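Local coordinates for Card1 endonuclease domain-containing protein (Vibrio cholerae, PDB 1XMX), which is of unknown function but carries a Card1-like endonuclease domain of the PDDEXK clan and probably binds nucleic acid, at residues V117-P120 with N121-C124; L191-L194 with A195-R199; V206-D210 with K211-Y215. All coordinates share one frame; numbering follows the deposited sequence.

The three contacts come one after another along the chain and fall into two distant places. Contact 1 is the turn joining strand 115-118 to strand 124-129 in a mixed seven-stranded sheet. Its centre is about 47 Å from that of contact 2 and about 57 Å from that of contact 3, across the centre of the chain. Contacts 2 and 3 are neighbours, their centres about 13 Å apart: helix 181-201 is followed, after a short link, by strand 205-207, an edge of a small antiparallel sheet, and the two contacts touch through that helix. They therefore describe one helix-and-sheet region, which lies farther from the chain's centre than contact 1, on the opposite side of it and apart from its sheet.

Contact 1: V117-P120 with N121-C124; sequences VVEP and NSDC
The carboxylate of E119 folds over the turn and takes four hydrogen bonds from N121 and S122. OE1 accepts from S122 N and S122 OG, each at 2.7 Å and both from the same face of the carboxylate plane; the hydroxyl comes in on the anti side. OE2 takes N121 ND2 nearly along its C-O axis at 2.8 Å, with carboxylate and amide close to coplanar, and N121 N from well above the plane. A bend at chi2 (-82°) turns the acid back over these donors. The turn is the hairpin connection between strands 115-118 and 124-129, closed by E119 N to C124 O at 3.0 Å and, weakly, by D123 N to E119 O. S122 makes an ST turn as well, its OG accepting from C124 N at 3.1 Å while giving its proton to E119. A positive phi at D123 (67°) swings the chain toward the returning strand. The inner flank is the packed one: buried V118 sets CG1 3.4 Å from D123 OD1, a water donates both to that oxygen and to P120 O, and D123 OD2 is hydrogen-bonded to N302 ND2. Toward solvent, E119 and P120 are partly exposed and N121 fully so, its amide reaching past the proline ring.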
ATOM      1  N   VAL A 117     -18.954  13.097  -6.295  1.00 16.53           N
ATOM      2  CA  VAL A 117     -17.498  13.112  -6.182  1.00 15.59           C
ATOM      3  C   VAL A 117     -17.088  12.443  -4.878  1.00 15.43           C
ATOM      4  O   VAL A 117     -17.692  12.679  -3.849  1.00 13.66           O
ATOM      5  CB  VAL A 117     -16.914  14.541  -6.195  1.00 16.97           C
ATOM      6  CG1 VAL A 117     -15.425  14.501  -5.877  1.00 15.05           C
ATOM      7  CG2 VAL A 117     -17.067  15.197  -7.592  1.00 16.80           C
ATOM      8  N   VAL A 118     -16.076  11.581  -4.950  1.00 16.42           N
ATOM      9  CA  VAL A 118     -15.354  11.071  -3.751  1.00 15.76           C
ATOM     10  C   VAL A 118     -14.220  12.028  -3.405  1.00 16.63           C
ATOM     11  O   VAL A 118     -13.245  12.186  -4.140  1.00 16.24           O
ATOM     12  CB  VAL A 118     -14.725   9.734  -4.038  1.00 13.65           C
ATOM     13  CG1 VAL A 118     -14.064   9.166  -2.729  1.00 15.69           C
ATOM     14  CG2 VAL A 118     -15.779   8.774  -4.627  1.00 12.65           C
ATOM     15  N   GLU A 119     -14.387  12.714  -2.297  1.00 18.69           N
ATOM     16  CA  GLU A 119     -13.383  13.608  -1.861  1.00 20.72           C
ATOM     17  C   GLU A 119     -12.170  12.724  -1.445  1.00 20.74           C
ATOM     18  O   GLU A 119     -12.313  11.767  -0.665  1.00 21.17           O
ATOM     19  CB  GLU A 119     -13.960  14.457  -0.716  1.00 20.06           C
ATOM     20  CG  GLU A 119     -13.137  15.701  -0.441  1.00 21.68           C
ATOM     21  CD  GLU A 119     -11.919  15.457   0.444  1.00 20.97           C
ATOM     22  OE1 GLU A 119     -12.152  14.950   1.574  1.00 21.01           O
ATOM     23  OE2 GLU A 119     -10.774  15.898   0.070  1.00 18.39           O
ATOM     24  N   PRO A 120     -10.994  12.985  -2.025  1.00 19.42           N
ATOM     25  CA  PRO A 120      -9.954  11.980  -1.877  1.00 20.31           C
ATOM     26  C   PRO A 120      -9.414  11.925  -0.425  1.00 21.69           C
ATOM     27  O   PRO A 120      -8.961  10.877   0.021  1.00 24.09           O
ATOM     28  CB  PRO A 120      -8.854  12.454  -2.884  1.00 19.77           C
ATOM     29  CG  PRO A 120      -9.056  14.011  -2.962  1.00 16.97           C
ATOM     30  CD  PRO A 120     -10.575  14.146  -2.846  1.00 17.38           C
ATOM     31  N   ASN A 121      -9.457  13.030   0.303  1.00 20.88           N
ATOM     32  CA  ASN A 121      -8.951  13.031   1.677  1.00 21.07           C
ATOM     33  C   ASN A 121      -9.888  12.319   2.677  1.00 19.99           C
ATOM     34  O   ASN A 121      -9.454  11.413   3.437  1.00 18.52           O
ATOM     35  CB  ASN A 121      -8.515  14.467   2.054  1.00 23.12           C
ATOM     36  CG  ASN A 121      -7.485  15.036   1.022  1.00 26.56           C
ATOM     37  OD1 ASN A 121      -6.297  14.692   1.032  1.00 25.36           O
ATOM     38  ND2 ASN A 121      -7.976  15.827   0.080  1.00 29.15           N
ATOM     39  N   SER A 122     -11.179  12.635   2.618  1.00 16.29           N
ATOM     40  CA  SER A 122     -12.109  12.111   3.619  1.00 16.92           C
ATOM     41  C   SER A 122     -12.546  10.728   3.236  1.00 15.64           C
ATOM     42  O   SER A 122     -12.861   9.894   4.125  1.00 19.19           O
ATOM     43  CB  SER A 122     -13.307  13.032   3.762  1.00 16.73           C
ATOM     44  OG  SER A 122     -13.964  13.113   2.511  1.00 15.86           O
ATOM     45  N   ASP A 123     -12.492  10.480   1.929  1.00 14.83           N
ATOM     46  CA  ASP A 123     -13.113   9.340   1.224  1.00 14.04           C
ATOM     47  C   ASP A 123     -14.652   9.372   1.227  1.00 14.10           C
ATOM     48  O   ASP A 123     -15.276   8.352   1.001  1.00 13.38           O
ATOM     49  CB  ASP A 123     -12.523   7.955   1.687  1.00 15.80           C
ATOM     50  CG  ASP A 123     -12.573   6.888   0.604  1.00 16.74           C
ATOM     51  OD1 ASP A 123     -12.301   7.131  -0.650  1.00 21.42           O
ATOM     52  OD2 ASP A 123     -12.871   5.758   0.952  1.00 14.29           O
ATOM     53  N   CYS A 124     -15.269  10.542   1.447  1.00 15.37           N
ATOM     54  CA  CYS A 124     -16.748  10.654   1.406  1.00 14.60           C
ATOM     55  C   CYS A 124     -17.217  10.780  -0.015  1.00 14.07           C
ATOM     56  O   CYS A 124     -16.662  11.584  -0.771  1.00 16.34           O
ATOM     57  CB  CYS A 124     -17.268  11.892   2.140  1.00 15.77           C
ATOM     58  SG  CYS A 124     -16.817  11.974   3.879  1.00 23.44           S
TER
HETATM   59  O   HOH W   1     -10.058   8.501  -1.316  1.00 24.23           O

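Contact 2: L191-L194 with A195-R199; sequences LNYL and ATTCR
T197 sits one helical turn beyond Y193, and N192 and T196 are paired in the same i to i+4 fashion within helix 181-201. The backbone bonds are regular: A195 N meets L191 O at 2.7 Å, almost straight at 176°, and C198 N reaches L194 O at 3.2 Å. N192 O and Y193 O likewise take the amides of T196 and T197. Hydroxyl bonds come next. T197 OG1 stands anti to its own carbonyl carbon (chi1 -67°), which turns it back along the helix onto Y193 O, 3.2 Å away and above the carbonyl plane; T197 N enters from the opposite face, so two donors grip one oxygen. T196 OG1 lies 2.8 Å from N192 O, but its proton is contested because N250 OD1 on helix 243-266 also bonds this hydroxyl. The buried face of the helix packs on its neighbours: L191 rests on A249 of helix 243-266, while L194 and C198 press against V206 of strand 205-207. Van der Waals contact with the ring comes last. The Y193 ring extends over T197, which puts T197 OG1 3.7 Å above one ring face, displaced toward the rim, with Y193 CZ its nearest ring atom.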
ATOM      1  N   LEU A 191      24.700 -10.541  15.146  1.00 20.79           N
ATOM      2  CA  LEU A 191      23.760 -11.616  14.804  1.00 22.58           C
ATOM      3  C   LEU A 191      23.417 -11.601  13.309  1.00 24.00           C
ATOM      4  O   LEU A 191      23.373 -12.658  12.645  1.00 24.36           O
ATOM      5  CB  LEU A 191      22.454 -11.466  15.604  1.00 21.79           C
ATOM      6  CG  LEU A 191      21.557 -12.706  15.486  1.00 23.40           C
ATOM      7  CD1 LEU A 191      22.285 -14.031  15.743  1.00 21.26           C
ATOM      8  CD2 LEU A 191      20.313 -12.601  16.356  1.00 22.26           C
ATOM      9  N   ASN A 192      23.183 -10.395  12.785  1.00 22.25           N
ATOM     10  CA  ASN A 192      23.037 -10.231  11.338  1.00 23.13           C
ATOM     11  C   ASN A 192      24.222 -10.772  10.544  1.00 23.64           C
ATOM     12  O   ASN A 192      24.030 -11.484   9.575  1.00 24.08           O
ATOM     13  CB  ASN A 192      22.799  -8.786  10.959  1.00 23.51           C
ATOM     14  CG  ASN A 192      22.894  -8.572   9.467  1.00 26.23           C
ATOM     15  OD1 ASN A 192      21.958  -8.904   8.715  1.00 26.74           O
ATOM     16  ND2 ASN A 192      24.012  -8.018   9.024  1.00 24.87           N
ATOM     17  N   TYR A 193      25.446 -10.431  10.930  1.00 25.39           N
ATOM     18  CA  TYR A 193      26.636 -11.023  10.272  1.00 27.23           C
ATOM     19  C   TYR A 193      26.674 -12.587  10.366  1.00 25.27           C
ATOM     20  O   TYR A 193      26.927 -13.263   9.367  1.00 25.49           O
ATOM     21  CB  TYR A 193      27.932 -10.381  10.799  1.00 31.86           C
ATOM     22  CG  TYR A 193      29.161 -11.195  10.464  1.00 34.51           C
ATOM     23  CD1 TYR A 193      29.873 -10.989   9.278  1.00 34.66           C
ATOM     24  CD2 TYR A 193      29.588 -12.209  11.321  1.00 35.23           C
ATOM     25  CE1 TYR A 193      31.007 -11.755   8.999  1.00 34.41           C
ATOM     26  CE2 TYR A 193      30.677 -12.995  11.024  1.00 35.03           C
ATOM     27  CZ  TYR A 193      31.377 -12.757   9.881  1.00 34.14           C
ATOM     28  OH  TYR A 193      32.466 -13.573   9.652  1.00 35.20           O
ATOM     29  N   LEU A 194      26.379 -13.146  11.541  1.00 22.82           N
ATOM     30  CA  LEU A 194      26.278 -14.605  11.722  1.00 23.39           C
ATOM     31  C   LEU A 194      25.174 -15.222  10.849  1.00 23.41           C
ATOM     32  O   LEU A 194      25.404 -16.208  10.156  1.00 24.57           O
ATOM     33  CB  LEU A 194      26.039 -14.979  13.196  1.00 21.62           C
ATOM     34  CG  LEU A 194      27.144 -14.617  14.226  1.00 23.29           C
ATOM     35  CD1 LEU A 194      26.582 -14.737  15.641  1.00 22.81           C
ATOM     36  CD2 LEU A 194      28.362 -15.513  14.126  1.00 21.20           C
ATOM     37  N   ALA A 195      23.976 -14.656  10.887  1.00 23.65           N
ATOM     38  CA  ALA A 195      22.903 -15.137   9.981  1.00 23.34           C
ATOM     39  C   ALA A 195      23.319 -15.070   8.504  1.00 23.62           C
ATOM     40  O   ALA A 195      23.038 -15.965   7.739  1.00 22.88           O
ATOM     41  CB  ALA A 195      21.596 -14.367  10.226  1.00 18.07           C
ATOM     42  N   THR A 196      24.007 -13.998   8.119  1.00 24.45           N
ATOM     43  CA  THR A 196      24.467 -13.824   6.751  1.00 23.25           C
ATOM     44  C   THR A 196      25.514 -14.873   6.329  1.00 24.30           C
ATOM     45  O   THR A 196      25.489 -15.349   5.190  1.00 23.33           O
ATOM     46  CB  THR A 196      25.014 -12.428   6.562  1.00 22.00           C
ATOM     47  OG1 THR A 196      23.936 -11.493   6.752  1.00 23.76           O
ATOM     48  CG2 THR A 196      25.612 -12.252   5.172  1.00 20.21           C
ATOM     49  N   THR A 197      26.418 -15.216   7.246  1.00 24.33           N
ATOM     50  CA  THR A 197      27.376 -16.313   7.025  1.00 26.01           C
ATOM     51  C   THR A 197      26.669 -17.657   6.731  1.00 25.90           C
ATOM     52  O   THR A 197      27.079 -18.392   5.801  1.00 23.85           O
ATOM     53  CB  THR A 197      28.318 -16.447   8.222  1.00 28.35           C
ATOM     54  OG1 THR A 197      29.146 -15.288   8.273  1.00 30.57           O
ATOM     55  CG2 THR A 197      29.265 -17.648   8.081  1.00 29.51           C
ATOM     56  N   CYS A 198      25.617 -17.957   7.511  1.00 22.80           N
ATOM     57  CA  CYS A 198      24.797 -19.143   7.298  1.00 24.86           C
ATOM     58  C   CYS A 198      24.149 -19.068   5.925  1.00 24.14           C
ATOM     59  O   CYS A 198      24.198 -20.040   5.195  1.00 24.23           O
ATOM     60  CB  CYS A 198      23.672 -19.275   8.351  1.00 25.24           C
ATOM     61  SG  CYS A 198      24.233 -19.467  10.028  1.00 27.70           S
ATOM     62  N   ARG A 199      23.500 -17.943   5.603  1.00 24.57           N
ATOM     63  CA  ARG A 199      22.915 -17.754   4.283  1.00 24.96           C
ATOM     64  C   ARG A 199      23.896 -18.016   3.138  1.00 25.19           C
ATOM     65  O   ARG A 199      23.589 -18.777   2.230  1.00 24.25           O
ATOM     66  CB  ARG A 199      22.308 -16.358   4.105  1.00 27.33           C
ATOM     67  CG  ARG A 199      21.390 -16.346   2.880  1.00 29.61           C
ATOM     68  CD  ARG A 199      20.820 -14.979   2.515  1.00 32.86           C
ATOM     69  NE  ARG A 199      21.867 -13.991   2.279  1.00 34.52           N
ATOM     70  CZ  ARG A 199      22.195 -13.021   3.128  1.00 35.95           C
ATOM     71  NH1 ARG A 199      21.569 -12.902   4.304  1.00 36.14           N
ATOM     72  NH2 ARG A 199      23.168 -12.182   2.804  1.00 36.62           N
TER

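Contact 3: V206-D210 with K211-Y215; sequences VELSD and KQQGY
A capping box starts the short, weakly bonded helix 210-213, with S209 at the N-cap and Q212 three residues on. The bonds are reciprocal. S209 OG accepts from Q212 N at 3.1 Å along a nearly straight path (167°), and Q212 OE1 accepts from S209 N at 2.9 Å, the donor lying in the carbonyl plane on a lone pair. With chi1 at 58°, OG is tucked between the backbone N and the carbonyl carbon of S209, where it faces the first turn; the Q212 chain runs extended beyond CG and brings its amide oxygen back to the residue before the helix. OG also lies 3.1 Å from Q212 OE1, a weak bond whose proton is not settled. A water donates to Q212 OE1 and to E207 O, linking the box to the end of the strand.

Behind the cap, Q213 N bonds S209 O at 3.1 Å, whereas G214 N reaches D210 O only weakly, at 3.3 Å, and makes a shorter i to i+3 bond to K211 O at 2.9 Å. On the nonpolar side L208 CB packs against Q213 CG at 3.7 Å and Q212 CB at 3.9 Å, the L208 and Q212 side chains crossing at about a right angle. D210 and K211 stay on the exposed side. L208 also meets L194 of helix 181-201, Y233 and L238 of the neighbouring strands, and L218 and L222 of helix 216-227, while Q212 lies against Y193; buried L208 thus ties this edge of the sheet to both helices, and the cap stays at the surface.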
ATOM      1  N   VAL A 206      26.716 -22.037  12.449  1.00 23.40           N
ATOM      2  CA  VAL A 206      27.844 -21.148  12.340  1.00 22.68           C
ATOM      3  C   VAL A 206      28.564 -21.159  13.692  1.00 24.10           C
ATOM      4  O   VAL A 206      27.945 -21.130  14.768  1.00 25.22           O
ATOM      5  CB  VAL A 206      27.425 -19.691  11.903  1.00 22.15           C
ATOM      6  CG1 VAL A 206      26.431 -19.041  12.921  1.00 18.65           C
ATOM      7  CG2 VAL A 206      28.641 -18.787  11.705  1.00 20.79           C
ATOM      8  N   GLU A 207      29.875 -21.315  13.639  1.00 25.33           N
ATOM      9  CA  GLU A 207      30.706 -21.294  14.859  1.00 27.14           C
ATOM     10  C   GLU A 207      31.161 -19.863  15.106  1.00 25.13           C
ATOM     11  O   GLU A 207      31.683 -19.197  14.206  1.00 24.24           O
ATOM     12  CB  GLU A 207      31.942 -22.184  14.705  1.00 27.41           C
ATOM     13  CG  GLU A 207      32.565 -22.614  16.086  1.00 30.31           C
ATOM     14  CD  GLU A 207      33.813 -23.511  15.908  1.00 31.34           C
ATOM     15  OE1 GLU A 207      34.463 -23.442  14.831  1.00 30.47           O
ATOM     16  OE2 GLU A 207      34.130 -24.286  16.857  1.00 35.62           O
ATOM     17  N   LEU A 208      30.952 -19.399  16.319  1.00 23.14           N
ATOM     18  CA  LEU A 208      31.366 -18.054  16.702  1.00 22.43           C
ATOM     19  C   LEU A 208      32.844 -18.052  17.068  1.00 24.00           C
ATOM     20  O   LEU A 208      33.359 -19.035  17.701  1.00 22.63           O
ATOM     21  CB  LEU A 208      30.531 -17.589  17.906  1.00 21.91           C
ATOM     22  CG  LEU A 208      29.100 -17.065  17.645  1.00 21.57           C
ATOM     23  CD1 LEU A 208      28.138 -18.059  16.985  1.00 20.74           C
ATOM     24  CD2 LEU A 208      28.512 -16.537  18.908  1.00 20.57           C
ATOM     25  N   SER A 209      33.529 -16.959  16.723  1.00 23.75           N
ATOM     26  CA  SER A 209      34.925 -16.790  17.155  1.00 25.02           C
ATOM     27  C   SER A 209      34.933 -16.665  18.652  1.00 24.91           C
ATOM     28  O   SER A 209      33.877 -16.468  19.250  1.00 25.39           O
ATOM     29  CB  SER A 209      35.511 -15.515  16.564  1.00 24.84           C
ATOM     30  OG  SER A 209      34.724 -14.389  16.955  1.00 25.19           O
ATOM     31  N   ASP A 210      36.093 -16.731  19.288  1.00 25.03           N
ATOM     32  CA  ASP A 210      36.094 -16.577  20.738  1.00 28.72           C
ATOM     33  C   ASP A 210      35.727 -15.152  21.151  1.00 28.59           C
ATOM     34  O   ASP A 210      35.151 -14.930  22.227  1.00 28.42           O
ATOM     35  CB  ASP A 210      37.431 -16.973  21.353  1.00 32.60           C
ATOM     36  CG  ASP A 210      37.783 -18.400  21.066  1.00 36.23           C
ATOM     37  OD1 ASP A 210      37.032 -19.306  21.504  1.00 37.89           O
ATOM     38  OD2 ASP A 210      38.805 -18.620  20.376  1.00 39.38           O
ATOM     39  N   LYS A 211      36.118 -14.181  20.330  1.00 27.25           N
ATOM     40  CA  LYS A 211      35.711 -12.831  20.586  1.00 27.48           C
ATOM     41  C   LYS A 211      34.154 -12.720  20.568  1.00 27.17           C
ATOM     42  O   LYS A 211      33.551 -12.237  21.544  1.00 25.32           O
ATOM     43  CB  LYS A 211      36.368 -11.897  19.588  1.00 30.97           C
ATOM     44  CG  LYS A 211      36.202 -10.437  19.960  1.00 34.41           C
ATOM     45  CD  LYS A 211      37.048  -9.506  19.117  1.00 35.21           C
ATOM     46  CE  LYS A 211      38.521  -9.954  19.012  1.00 36.37           C
ATOM     47  NZ  LYS A 211      39.392  -8.953  18.260  1.00 36.72           N
ATOM     48  N   GLN A 212      33.507 -13.205  19.493  1.00 24.27           N
ATOM     49  CA  GLN A 212      32.042 -13.188  19.417  1.00 23.79           C
ATOM     50  C   GLN A 212      31.359 -13.853  20.609  1.00 23.27           C
ATOM     51  O   GLN A 212      30.267 -13.414  21.052  1.00 22.39           O
ATOM     52  CB  GLN A 212      31.544 -13.813  18.107  1.00 23.71           C
ATOM     53  CG  GLN A 212      31.769 -12.908  16.894  1.00 23.61           C
ATOM     54  CD  GLN A 212      31.666 -13.657  15.584  1.00 23.70           C
ATOM     55  OE1 GLN A 212      31.972 -14.843  15.495  1.00 24.15           O
ATOM     56  NE2 GLN A 212      31.205 -12.980  14.568  1.00 25.17           N
ATOM     57  N   GLN A 213      31.977 -14.920  21.120  1.00 21.36           N
ATOM     58  CA  GLN A 213      31.433 -15.647  22.272  1.00 22.58           C
ATOM     59  C   GLN A 213      31.470 -14.834  23.568  1.00 21.73           C
ATOM     60  O   GLN A 213      30.701 -15.117  24.497  1.00 21.27           O
ATOM     61  CB  GLN A 213      32.181 -16.974  22.483  1.00 21.89           C
ATOM     62  CG  GLN A 213      31.990 -17.923  21.306  1.00 22.59           C
ATOM     63  CD  GLN A 213      32.723 -19.235  21.480  1.00 23.42           C
ATOM     64  OE1 GLN A 213      33.434 -19.680  20.578  1.00 22.90           O
ATOM     65  NE2 GLN A 213      32.564 -19.854  22.635  1.00 23.17           N
ATOM     66  N   GLY A 214      32.340 -13.825  23.640  1.00 19.29           N
ATOM     67  CA  GLY A 214      32.390 -12.975  24.822  1.00 19.59           C
ATOM     68  C   GLY A 214      31.525 -11.703  24.722  1.00 22.80           C
ATOM     69  O   GLY A 214      31.473 -10.922  25.660  1.00 22.18           O
ATOM     70  N   TYR A 215      30.860 -11.470  23.595  1.00 24.68           N
ATOM     71  CA  TYR A 215      30.062 -10.242  23.441  1.00 27.64           C
ATOM     72  C   TYR A 215      28.805 -10.353  24.315  1.00 27.95           C
ATOM     73  O   TYR A 215      27.987 -11.258  24.142  1.00 25.50           O
ATOM     74  CB  TYR A 215      29.618  -9.944  21.979  1.00 27.88           C
ATOM     75  CG  TYR A 215      30.723  -9.595  20.984  1.00 30.22           C
ATOM     76  CD1 TYR A 215      31.974  -9.097  21.401  1.00 30.23           C
ATOM     77  CD2 TYR A 215      30.509  -9.745  19.621  1.00 30.35           C
ATOM     78  CE1 TYR A 215      32.977  -8.793  20.478  1.00 30.19           C
ATOM     79  CE2 TYR A 215      31.512  -9.432  18.686  1.00 29.81           C
ATOM     80  CZ  TYR A 215      32.733  -8.962  19.106  1.00 30.07           C
ATOM     81  OH  TYR A 215      33.707  -8.663  18.132  1.00 29.67           O
TER
HETATM   82  O   HOH W   2      32.125 -16.361  13.165  1.00 30.53           O